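PDB 7FE6: AvmM from Streptomyces sp. NBRC 109436, which catalyses macrocyclization through dehydration and Michael-type addition in the biosynthesis of alchivemycin A. Local coordinates for residues A[23-31]-A[42-51]. Numbering follows the deposited sequence.
Sequences NIVADFIGV and EFSVFYTNRG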
# COMPACT_ATOMS: atom_id res chain seq x y z
N ASN A 23 -8.46 13.54 -4.93
CA ASN A 23 -9.11 13.08 -3.72
C ASN A 23 -9.69 11.68 -3.87
O ASN A 23 -9.98 11.03 -2.86
CB ASN A 23 -10.22 14.06 -3.32
CG ASN A 23 -9.70 15.28 -2.57
OD1 ASN A 23 -8.67 15.22 -1.90
ND2 ASN A 23 -10.41 16.39 -2.69
N ILE A 24 -9.86 11.21 -5.10
CA ILE A 24 -10.34 9.86 -5.39
C ILE A 24 -9.09 9.02 -5.66
O ILE A 24 -8.54 9.05 -6.76
CB ILE A 24 -11.29 9.82 -6.59
CG1 ILE A 24 -12.30 10.97 -6.53
CG2 ILE A 24 -12.04 8.51 -6.60
CD1 ILE A 24 -13.18 10.99 -5.27
N VAL A 25 -8.66 8.27 -4.64
CA VAL A 25 -7.41 7.52 -4.68
C VAL A 25 -7.72 6.02 -4.85
O VAL A 25 -8.86 5.59 -4.73
CB VAL A 25 -6.56 7.79 -3.42
CG1 VAL A 25 -6.44 9.30 -3.20
CG2 VAL A 25 -7.19 7.12 -2.19
N ALA A 26 -6.68 5.22 -5.09
CA ALA A 26 -6.87 3.77 -5.21
C ALA A 26 -5.75 3.01 -4.49
O ALA A 26 -4.60 3.46 -4.44
CB ALA A 26 -6.93 3.34 -6.67
N ASP A 27 -6.09 1.83 -3.96
CA ASP A 27 -5.13 0.98 -3.27
C ASP A 27 -5.18 -0.45 -3.79
O ASP A 27 -6.24 -0.96 -4.17
CB ASP A 27 -5.36 0.98 -1.76
CG ASP A 27 -5.20 2.35 -1.17
OD1 ASP A 27 -4.12 2.95 -1.34
OD2 ASP A 27 -6.14 2.84 -0.51
N PHE A 28 -4.00 -1.09 -3.82
CA PHE A 28 -3.86 -2.49 -4.19
C PHE A 28 -3.62 -3.35 -2.95
O PHE A 28 -2.95 -2.93 -2.00
CB PHE A 28 -2.69 -2.69 -5.17
CG PHE A 28 -2.96 -2.17 -6.57
CD1 PHE A 28 -3.74 -2.90 -7.46
CD2 PHE A 28 -2.36 -1.00 -7.02
CE1 PHE A 28 -3.95 -2.46 -8.76
CE2 PHE A 28 -2.59 -0.55 -8.34
CZ PHE A 28 -3.39 -1.28 -9.19
N ILE A 29 -4.15 -4.57 -2.98
CA ILE A 29 -3.86 -5.58 -1.96
C ILE A 29 -3.53 -6.88 -2.68
O ILE A 29 -4.31 -7.33 -3.52
CB ILE A 29 -5.04 -5.81 -0.99
CG1 ILE A 29 -5.30 -4.58 -0.12
CG2 ILE A 29 -4.76 -7.02 -0.09
CD1 ILE A 29 -4.20 -4.31 0.91
N GLY A 30 -2.38 -7.48 -2.35
CA GLY A 30 -2.08 -8.83 -2.79
C GLY A 30 -1.54 -8.95 -4.20
O GLY A 30 -1.51 -10.07 -4.73
N VAL A 31 -1.11 -7.86 -4.82
CA VAL A 31 -0.42 -7.90 -6.10
C VAL A 31 0.99 -8.46 -5.90
O VAL A 31 1.79 -7.85 -5.17
CB VAL A 31 -0.35 -6.51 -6.75
CG1 VAL A 31 0.26 -6.62 -8.17
CG2 VAL A 31 -1.72 -5.89 -6.79
N GLU A 42 -5.08 -13.76 -7.91
CA GLU A 42 -6.19 -12.92 -7.49
C GLU A 42 -5.63 -11.83 -6.59
O GLU A 42 -4.85 -12.12 -5.69
CB GLU A 42 -7.24 -13.73 -6.73
CG GLU A 42 -8.45 -12.91 -6.25
CD GLU A 42 -9.64 -13.77 -5.84
OE1 GLU A 42 -9.73 -14.96 -6.29
OE2 GLU A 42 -10.51 -13.26 -5.07
N PHE A 43 -6.03 -10.60 -6.85
CA PHE A 43 -5.72 -9.47 -5.98
C PHE A 43 -6.99 -8.62 -5.84
O PHE A 43 -8.03 -8.92 -6.43
CB PHE A 43 -4.54 -8.63 -6.50
CG PHE A 43 -4.78 -8.01 -7.85
CD1 PHE A 43 -4.45 -8.70 -9.01
CD2 PHE A 43 -5.35 -6.74 -7.97
CE1 PHE A 43 -4.68 -8.14 -10.26
CE2 PHE A 43 -5.56 -6.18 -9.21
CZ PHE A 43 -5.23 -6.89 -10.36
N SER A 44 -6.92 -7.61 -5.00
CA SER A 44 -8.02 -6.69 -4.86
C SER A 44 -7.50 -5.28 -5.06
O SER A 44 -6.32 -4.99 -4.89
CB SER A 44 -8.77 -6.85 -3.51
OG SER A 44 -8.10 -6.25 -2.42
N VAL A 45 -8.40 -4.42 -5.50
CA VAL A 45 -8.10 -3.01 -5.73
C VAL A 45 -9.38 -2.25 -5.41
O VAL A 45 -10.48 -2.73 -5.70
CB VAL A 45 -7.57 -2.78 -7.17
CG1 VAL A 45 -8.47 -3.47 -8.21
CG2 VAL A 45 -7.40 -1.28 -7.50
N PHE A 46 -9.24 -1.09 -4.80
CA PHE A 46 -10.43 -0.38 -4.35
C PHE A 46 -10.16 1.12 -4.45
O PHE A 46 -9.03 1.57 -4.23
CB PHE A 46 -10.83 -0.78 -2.91
CG PHE A 46 -9.66 -1.12 -1.99
CD1 PHE A 46 -9.08 -2.39 -2.02
CD2 PHE A 46 -9.20 -0.19 -1.06
CE1 PHE A 46 -8.02 -2.71 -1.19
CE2 PHE A 46 -8.14 -0.50 -0.21
CZ PHE A 46 -7.55 -1.77 -0.26
N TYR A 47 -11.18 1.88 -4.80
CA TYR A 47 -11.03 3.33 -4.86
C TYR A 47 -11.88 3.97 -3.77
O TYR A 47 -12.99 3.51 -3.49
CB TYR A 47 -11.36 3.87 -6.26
CG TYR A 47 -12.74 3.59 -6.82
CD1 TYR A 47 -13.01 2.40 -7.53
CD2 TYR A 47 -13.77 4.54 -6.72
CE1 TYR A 47 -14.27 2.14 -8.08
CE2 TYR A 47 -15.03 4.30 -7.27
CZ TYR A 47 -15.27 3.09 -7.95
OH TYR A 47 -16.51 2.85 -8.49
N THR A 48 -11.33 5.01 -3.14
CA THR A 48 -11.88 5.61 -1.93
C THR A 48 -12.01 7.11 -2.11
O THR A 48 -11.09 7.76 -2.62
CB THR A 48 -11.01 5.33 -0.70
OG1 THR A 48 -10.88 3.92 -0.49
CG2 THR A 48 -11.60 6.00 0.57
N ASN A 49 -13.15 7.67 -1.69
CA ASN A 49 -13.33 9.12 -1.76
C ASN A 49 -12.69 9.72 -0.51
O ASN A 49 -13.28 9.71 0.58
CB ASN A 49 -14.80 9.50 -1.88
CG ASN A 49 -14.99 10.97 -2.24
OD1 ASN A 49 -14.06 11.76 -2.12
ND2 ASN A 49 -16.19 11.34 -2.68
N ARG A 50 -11.46 10.22 -0.67
CA ARG A 50 -10.76 10.95 0.36
C ARG A 50 -11.11 12.43 0.38
O ARG A 50 -10.63 13.14 1.26
CB ARG A 50 -9.26 10.79 0.15
CG ARG A 50 -8.78 9.37 0.15
CD ARG A 50 -8.73 8.82 1.56
NE ARG A 50 -8.03 7.54 1.66
CZ ARG A 50 -8.31 6.62 2.57
NH1 ARG A 50 -9.28 6.82 3.46
NH2 ARG A 50 -7.64 5.47 2.57
N GLY A 51 -11.94 12.89 -0.54
CA GLY A 51 -12.41 14.26 -0.57
C GLY A 51 -13.78 14.39 0.07
O GLY A 51 -14.24 13.50 0.80
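Asn-23 meets the far end of 42-51 with its backbone carbonyl: Asn-23 O accepts from Arg-50 N at 2.8 Å, a bent bond (140° at the hydrogen), while its CB rests on Gly-51. Next, Ile-24 brings CD1 to 3.4 Å from Asn-49 OD1. That carboxamide oxygen also accepts from Gly-51 N, an Asx turn at the end of the strand, and Asn-49 ND2 donates to the carbonyl oxygens of Tyr-53 and Leu-130.

The strands pair antiparallel from Ile-24/Asn-49, with reciprocal backbone bonds at Val-25/Thr-48, Asp-27/Phe-46 and Ile-29/Ser-44; the straightest, Ser-44 N to Ile-29 O, reaches 173°. Val-25 CG2 packs 3.6 Å from Arg-50 CG, the two side chains crossing at about a right angle. The arginine chain bends at chi2, and its NH1 reaches Leu-182 O of the second subunit. Ala-26 presents its small CB beside Tyr-47 CB; the tyrosine ring leads away from 23-31, and Tyr-47 OH hydrogen-bonds Thr-58 OG1.

The Phe-46 ring leans back over the neighbouring strand, CG between the backbone N and the carbonyl carbon (chi1 33°). Asp-27 O lies over one face, and Asp-27 CB approaches Phe-46 CE2 at 3.5 Å. On the other side of the sheet Phe-28 lies alongside Val-45, whose CG2 makes an off-centre CH-pi contact 4.3 Å from the Phe-28 ring centroid. Ile-29 CG1 meets the ring edge at Phe-46 CE1, 3.5 Å away. Beyond Gly-30, Val-31 CG2 packs 3.9 Å from Phe-43 CG.

The face with Ile-24, Ala-26, Phe-28 and Val-45 packs on strands 153-162 and 178-189, whereas Asp-27, Ile-29, Ser-44 and Arg-50 meet the second subunit. Within the chain, 24-29 is the outer strand of one sheet of a beta-sandwich, and just past the end of 42-49 Arg-50 touches alchivemycin A.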